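Local atomic coordinates of packaging enzyme P4 (Pseudomonas phage phi6, PDB entry 4BLO), a protein that hydrolyses nucleoside triphosphates as a hexameric, RecA-like packaging motor that probably drives viral RNA into the phage procapsid. Residues M1-V5 and E157-A161; P24-Q28 and T95-V100. One frame throughout, in Å; residues are numbered along the deposited sequence.

Interaction 1 of 2, residues M1-V5 and E157-A161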
ATOM      1  N   MET L   1     -40.199  24.102  11.249  1.00 82.81           N
ATOM      2  CA  MET L   1     -39.398  23.336  12.208  1.00 81.24           C
ATOM      3  C   MET L   1     -40.024  21.964  12.600  1.00 83.09           C
ATOM      4  O   MET L   1     -39.234  21.034  12.716  1.00 83.75           O
ATOM      5  CB  MET L   1     -39.112  24.147  13.477  1.00 84.59           C
ATOM      6  CG  MET L   1     -37.699  24.679  13.549  1.00 87.14           C
ATOM      7  SD  MET L   1     -37.399  25.474  15.140  1.00 92.81           S
ATOM      8  CE  MET L   1     -35.825  26.269  14.826  1.00 87.79           C
ATOM      9  N   PRO L   2     -41.358  21.744  12.808  1.00 75.47           N
ATOM     10  CA  PRO L   2     -41.797  20.395  13.225  1.00 73.71           C
ATOM     11  C   PRO L   2     -41.912  19.380  12.075  1.00 73.27           C
ATOM     12  O   PRO L   2     -41.862  19.756  10.906  1.00 70.87           O
ATOM     13  CB  PRO L   2     -43.149  20.653  13.891  1.00 77.65           C
ATOM     14  CG  PRO L   2     -43.657  21.871  13.251  1.00 83.30           C
ATOM     15  CD  PRO L   2     -42.497  22.682  12.754  1.00 77.46           C
ATOM     16  N   ILE L   3     -42.037  18.082  12.429  1.00 69.37           N
ATOM     17  CA  ILE L   3     -42.200  16.974  11.475  1.00 68.55           C
ATOM     18  C   ILE L   3     -43.644  16.464  11.627  1.00 74.90           C
ATOM     19  O   ILE L   3     -43.965  15.783  12.607  1.00 76.28           O
ATOM     20  CB  ILE L   3     -41.125  15.862  11.673  1.00 69.91           C
ATOM     21  CG1 ILE L   3     -39.699  16.437  11.496  1.00 68.27           C
ATOM     22  CG2 ILE L   3     -41.369  14.681  10.723  1.00 70.51           C
ATOM     23  CD1 ILE L   3     -38.546  15.531  11.962  1.00 73.56           C
ATOM     24  N   VAL L   4     -44.524  16.842  10.674  1.00 70.97           N
ATOM     25  CA  VAL L   4     -45.949  16.516  10.730  1.00 72.29           C
ATOM     26  C   VAL L   4     -46.273  15.249   9.910  1.00 75.03           C
ATOM     27  O   VAL L   4     -45.832  15.088   8.769  1.00 74.54           O
ATOM     28  CB  VAL L   4     -46.847  17.737  10.358  1.00 77.66           C
ATOM     29  CG1 VAL L   4     -46.570  18.279   8.956  1.00 76.08           C
ATOM     30  CG2 VAL L   4     -48.331  17.442  10.561  1.00 80.99           C
ATOM     31  N   VAL L   5     -47.041  14.346  10.541  1.00 71.43           N
ATOM     32  CA  VAL L   5     -47.495  13.072   9.992  1.00 71.25           C
ATOM     33  C   VAL L   5     -48.948  13.242   9.528  1.00 80.06           C
ATOM     34  O   VAL L   5     -49.858  13.396  10.349  1.00 83.09           O
ATOM     35  CB  VAL L   5     -47.325  11.918  11.022  1.00 74.75           C
ATOM     36  CG1 VAL L   5     -47.764  10.582  10.432  1.00 75.29           C
ATOM     37  CG2 VAL L   5     -45.884  11.830  11.509  1.00 71.76           C
ATOM     38  N   GLU L 157     -30.356  23.154  15.946  1.00 46.18           N
ATOM     39  CA  GLU L 157     -31.401  23.638  16.857  1.00 48.10           C
ATOM     40  C   GLU L 157     -32.812  23.472  16.275  1.00 50.62           C
ATOM     41  O   GLU L 157     -33.793  23.669  17.002  1.00 52.63           O
ATOM     42  CB  GLU L 157     -31.152  25.099  17.232  1.00 50.91           C
ATOM     43  CG  GLU L 157     -30.108  25.263  18.323  1.00 68.37           C
ATOM     44  CD  GLU L 157     -29.691  26.697  18.575  1.00102.26           C
ATOM     45  OE1 GLU L 157     -30.570  27.518  18.923  1.00 99.67           O
ATOM     46  OE2 GLU L 157     -28.481  26.993  18.450  1.00104.42           O
ATOM     47  N   LEU L 158     -32.906  23.089  14.984  1.00 43.99           N
ATOM     48  CA  LEU L 158     -34.149  22.855  14.246  1.00 44.32           C
ATOM     49  C   LEU L 158     -34.856  21.589  14.740  1.00 50.50           C
ATOM     50  O   LEU L 158     -34.187  20.605  15.062  1.00 49.09           O
ATOM     51  CB  LEU L 158     -33.818  22.708  12.749  1.00 43.27           C
ATOM     52  CG  LEU L 158     -33.925  23.921  11.815  1.00 47.63           C
ATOM     53  CD1 LEU L 158     -33.015  25.045  12.236  1.00 48.84           C
ATOM     54  CD2 LEU L 158     -33.516  23.524  10.407  1.00 46.02           C
ATOM     55  N   ASP L 159     -36.209  21.615  14.786  1.00 50.87           N
ATOM     56  CA  ASP L 159     -37.050  20.476  15.201  1.00 53.14           C
ATOM     57  C   ASP L 159     -37.139  19.408  14.110  1.00 57.33           C
ATOM     58  O   ASP L 159     -37.742  18.352  14.336  1.00 59.17           O
ATOM     59  CB  ASP L 159     -38.477  20.936  15.565  1.00 58.17           C
ATOM     60  CG  ASP L 159     -38.634  21.696  16.857  1.00 88.07           C
ATOM     61  OD1 ASP L 159     -37.631  21.792  17.629  1.00 90.96           O
ATOM     62  OD2 ASP L 159     -39.770  22.161  17.132  1.00 99.00           O
ATOM     63  N   THR L 160     -36.618  19.715  12.903  1.00 51.47           N
ATOM     64  CA  THR L 160     -36.581  18.793  11.761  1.00 49.63           C
ATOM     65  C   THR L 160     -35.308  17.944  11.849  1.00 50.22           C
ATOM     66  O   THR L 160     -35.248  16.884  11.240  1.00 48.45           O
ATOM     67  CB  THR L 160     -36.653  19.550  10.404  1.00 54.77           C
ATOM     68  OG1 THR L 160     -35.626  20.539  10.336  1.00 55.49           O
ATOM     69  CG2 THR L 160     -38.000  20.192  10.145  1.00 53.26           C
ATOM     70  N   ALA L 161     -34.291  18.429  12.605  1.00 47.46           N
ATOM     71  CA  ALA L 161     -32.984  17.793  12.778  1.00 46.23           C
ATOM     72  C   ALA L 161     -33.053  16.514  13.619  1.00 49.99           C
ATOM     73  O   ALA L 161     -33.603  16.510  14.727  1.00 51.71           O
ATOM     74  CB  ALA L 161     -31.989  18.770  13.394  1.00 46.49           C
TER
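A type I beta turn, Leu-158 to Ala-161, leads into an edge strand, 161-163, of the RecA-type P-loop sheet within this chain, and the first residues of the protein, Met-1 to Ile-3, lie against residues 157-160. The turn is closed by its own backbone bond, Ala-161 N to Leu-158 O at 3.3 Å, and the chain start runs past it just before entering helix 7-22. Met-1 spans most of the turn. Its side chain is extended beyond CG (chi2 -174°, chi3 -169°) and runs alongside the backbone of Leu-158 and Asp-159, CG of Met-1 passing Asp-159 N at 3.6 Å. The methyl end CE of Met-1 lies against Leu-158, 3.8 Å from its CA, with Leu-158 CD1 as the apolar partner at 4.0 Å, a touch near the surface. CB of Met-1 sits beside CB of Asp-159, which points toward the chain start. The carbonyl O of Met-1 faces the Thr-160 end of the turn. Thr-160 N is near it, but the angle is too poor for a hydrogen bond; the backbone of Thr-160 is bonded to Leu-145, on the parallel strand 144-147. Ile-3 bonds through its backbone to Leu-59, and Asp-159 to Gly-61. Ile-3 itself is buried, also touching Ile-64 and Phe-182. Its CG1 branch stands anti to the carbonyl carbon (chi1 -59°), and from there its end comes nearer to the turn: CG1 of Ile-3 lies 3.9 Å from Thr-160 CA, and the terminal CD1 approaches two carbonyls, 3.6 Å from Thr-160 O and 3.8 Å from Asp-159 O.

Interaction 2 of 2, residues P24-Q28 and T95-V100; sequences PVSLQ and TGIYSV
Hydrogen bonds concentrate at Gln-28, whose side-chain amide grips the backbone just after helix 92-95. With CG anti to the backbone N (chi1 -164°) and the chain extended beyond it, the amide reaches two peptide groups at once. Its OE1 accepts from Tyr-98 N at 2.9 Å in a fairly straight bond (163°), the donor standing above the carbonyl plane. Its NE2 gives to Gly-96 O at 3.1 Å, tilted from the amide plane, and also to Gly-31 O in the same chain. Gly-96, the first residue past helix 92-95 to leave helical angles, has a positive phi, and its O takes a second bond, from Thr-95 OG1, in the carbonyl plane and on a lone pair. A weak bond runs from Ser-26 N to Tyr-98 OH at 3.3 Å.

The ring contact is a CH-pi interaction. Ser-26 CB lies over the centre of one face of Tyr-98, 3.7 Å from the centroid. A chi1 of -177° sends the ring out from residue 98 over Ser-26, bringing OH near Val-25 CA and Ser-26 N.

Apolar packing adds Val-100 CG1 against Leu-27 CD1 at 4.2 Å; both side chains also touch helix 208-222. Ser-99 and Gln-28 O bond to a third subunit, the latter with Arg-195 of that subunit, so the contact borders a subunit interface.

Three bonds on the Gln-28 amide fix which end is oxygen and which nitrogen and hinder its rotation, so a buried polar group joins the residue following strand 26-27 to the loop after helix 92-95.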
ATOM      1  N   PRO L  24     -35.515  -8.886  -0.997  1.00 67.68           N
ATOM      2  CA  PRO L  24     -34.376  -8.983  -0.069  1.00 65.46           C
ATOM      3  C   PRO L  24     -33.181  -8.203  -0.636  1.00 62.87           C
ATOM      4  O   PRO L  24     -32.816  -8.397  -1.802  1.00 60.97           O
ATOM      5  CB  PRO L  24     -34.108 -10.492   0.020  1.00 68.85           C
ATOM      6  CG  PRO L  24     -34.720 -11.084  -1.196  1.00 74.67           C
ATOM      7  CD  PRO L  24     -35.601 -10.072  -1.875  1.00 70.04           C
ATOM      8  N   VAL L  25     -32.603  -7.287   0.161  1.00 55.83           N
ATOM      9  CA  VAL L  25     -31.488  -6.460  -0.311  1.00 52.73           C
ATOM     10  C   VAL L  25     -30.242  -6.656   0.529  1.00 54.88           C
ATOM     11  O   VAL L  25     -30.299  -7.098   1.683  1.00 56.48           O
ATOM     12  CB  VAL L  25     -31.823  -4.946  -0.420  1.00 55.86           C
ATOM     13  CG1 VAL L  25     -32.813  -4.676  -1.540  1.00 56.25           C
ATOM     14  CG2 VAL L  25     -32.314  -4.361   0.909  1.00 56.16           C
ATOM     15  N   SER L  26     -29.111  -6.280  -0.072  1.00 48.15           N
ATOM     16  CA  SER L  26     -27.785  -6.299   0.524  1.00 46.26           C
ATOM     17  C   SER L  26     -27.017  -5.047   0.113  1.00 47.94           C
ATOM     18  O   SER L  26     -27.536  -4.207  -0.624  1.00 46.54           O
ATOM     19  CB  SER L  26     -27.023  -7.553   0.106  1.00 48.22           C
ATOM     20  OG  SER L  26     -27.635  -8.728   0.618  1.00 55.86           O
ATOM     21  N   LEU L  27     -25.792  -4.909   0.612  1.00 44.06           N
ATOM     22  CA  LEU L  27     -24.900  -3.807   0.283  1.00 41.02           C
ATOM     23  C   LEU L  27     -23.478  -4.303   0.343  1.00 40.64           C
ATOM     24  O   LEU L  27     -23.184  -5.256   1.062  1.00 41.87           O
ATOM     25  CB  LEU L  27     -25.112  -2.591   1.189  1.00 40.19           C
ATOM     26  CG  LEU L  27     -24.674  -1.258   0.588  1.00 43.42           C
ATOM     27  CD1 LEU L  27     -25.726  -0.696  -0.341  1.00 42.47           C
ATOM     28  CD2 LEU L  27     -24.347  -0.266   1.662  1.00 47.06           C
ATOM     29  N   GLN L  28     -22.596  -3.798  -0.501  1.00 26.79           N
ATOM     30  CA  GLN L  28     -21.199  -4.174  -0.558  1.00 27.48           C
ATOM     31  C   GLN L  28     -20.354  -2.944  -0.849  1.00 31.54           C
ATOM     32  O   GLN L  28     -20.780  -2.069  -1.619  1.00 30.99           O
ATOM     33  CB  GLN L  28     -20.969  -5.254  -1.614  1.00 29.57           C
ATOM     34  CG  GLN L  28     -19.630  -5.983  -1.473  1.00 42.60           C
ATOM     35  CD  GLN L  28     -19.178  -6.644  -2.751  1.00 41.37           C
ATOM     36  OE1 GLN L  28     -19.686  -6.385  -3.842  1.00 45.71           O
ATOM     37  NE2 GLN L  28     -18.207  -7.512  -2.644  1.00 15.30           N
ATOM     38  N   THR L  95     -15.125 -13.005  -2.695  1.00 37.70           N
ATOM     39  CA  THR L  95     -16.204 -12.232  -2.085  1.00 35.71           C
ATOM     40  C   THR L  95     -17.387 -12.105  -3.039  1.00 38.51           C
ATOM     41  O   THR L  95     -18.515 -11.918  -2.595  1.00 37.43           O
ATOM     42  CB  THR L  95     -15.722 -10.816  -1.631  1.00 33.55           C
ATOM     43  OG1 THR L  95     -15.326 -10.009  -2.746  1.00 26.95           O
ATOM     44  CG2 THR L  95     -14.631 -10.870  -0.589  1.00 29.19           C
ATOM     45  N   GLY L  96     -17.120 -12.166  -4.337  1.00 34.87           N
ATOM     46  CA  GLY L  96     -18.154 -11.964  -5.341  1.00 33.73           C
ATOM     47  C   GLY L  96     -18.464 -10.488  -5.431  1.00 34.14           C
ATOM     48  O   GLY L  96     -17.792  -9.677  -4.783  1.00 33.21           O
ATOM     49  N   ILE L  97     -19.468 -10.117  -6.223  1.00 29.63           N
ATOM     50  CA  ILE L  97     -19.806  -8.704  -6.371  1.00 28.52           C
ATOM     51  C   ILE L  97     -21.309  -8.540  -6.265  1.00 34.72           C
ATOM     52  O   ILE L  97     -22.046  -9.305  -6.884  1.00 36.10           O
ATOM     53  CB  ILE L  97     -19.237  -8.117  -7.700  1.00 30.08           C
ATOM     54  CG1 ILE L  97     -17.694  -8.121  -7.689  1.00 29.55           C
ATOM     55  CG2 ILE L  97     -19.760  -6.704  -7.995  1.00 28.91           C
ATOM     56  CD1 ILE L  97     -17.156  -8.697  -8.852  1.00 35.17           C
ATOM     57  N   TYR L  98     -21.763  -7.547  -5.476  1.00 30.23           N
ATOM     58  CA  TYR L  98     -23.186  -7.277  -5.323  1.00 29.90           C
ATOM     59  C   TYR L  98     -23.517  -5.820  -5.611  1.00 35.84           C
ATOM     60  O   TYR L  98     -22.859  -4.908  -5.098  1.00 35.41           O
ATOM     61  CB  TYR L  98     -23.697  -7.660  -3.920  1.00 29.87           C
ATOM     62  CG  TYR L  98     -25.187  -7.457  -3.733  1.00 30.06           C
ATOM     63  CD1 TYR L  98     -25.707  -6.207  -3.406  1.00 31.37           C
ATOM     64  CD2 TYR L  98     -26.078  -8.513  -3.877  1.00 32.33           C
ATOM     65  CE1 TYR L  98     -27.082  -6.003  -3.274  1.00 33.60           C
ATOM     66  CE2 TYR L  98     -27.453  -8.330  -3.711  1.00 34.25           C
ATOM     67  CZ  TYR L  98     -27.952  -7.069  -3.422  1.00 42.28           C
ATOM     68  OH  TYR L  98     -29.304  -6.867  -3.263  1.00 42.73           O
ATOM     69  N   SER L  99     -24.578  -5.616  -6.393  1.00 34.60           N
ATOM     70  CA  SER L  99     -25.164  -4.318  -6.673  1.00 35.57           C
ATOM     71  C   SER L  99     -26.647  -4.434  -6.439  1.00 43.17           C
ATOM     72  O   SER L  99     -27.238  -5.472  -6.772  1.00 45.19           O
ATOM     73  CB  SER L  99     -24.849  -3.840  -8.082  1.00 41.14           C
ATOM     74  OG  SER L  99     -23.544  -3.300  -8.053  1.00 62.14           O
ATOM     75  N   VAL L 100     -27.255  -3.424  -5.810  1.00 37.41           N
ATOM     76  CA  VAL L 100     -28.668  -3.564  -5.533  1.00 37.89           C
ATOM     77  C   VAL L 100     -29.423  -3.525  -6.897  1.00 43.17           C
ATOM     78  O   VAL L 100     -29.085  -2.714  -7.776  1.00 41.85           O
ATOM     79  CB  VAL L 100     -29.219  -2.616  -4.423  1.00 41.36           C
ATOM     80  CG1 VAL L 100     -28.176  -2.359  -3.338  1.00 40.18           C
ATOM     81  CG2 VAL L 100     -29.758  -1.312  -4.973  1.00 40.66           C
TER

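Interactions 1 and 2 lie on opposite sides of the chain's centre, 34 Å apart between centres, and do not touch; along the chain, 24-28 and 95-100 both fall inside the long loop closed by 1-5 and 157-161. Interaction 1 is partly buried and sits at the edge of the main sheet, where contact is mostly van der Waals between side chains and turn backbone. Interaction 2 is buried, made by one strand of a small hairpin and a loop, and covered by helix 208-222 and by neighbouring subunits. The chain terminus is thus laid along a turn, whereas the residue after strand 26-27 is bonded to the loop through a glutamine side chain.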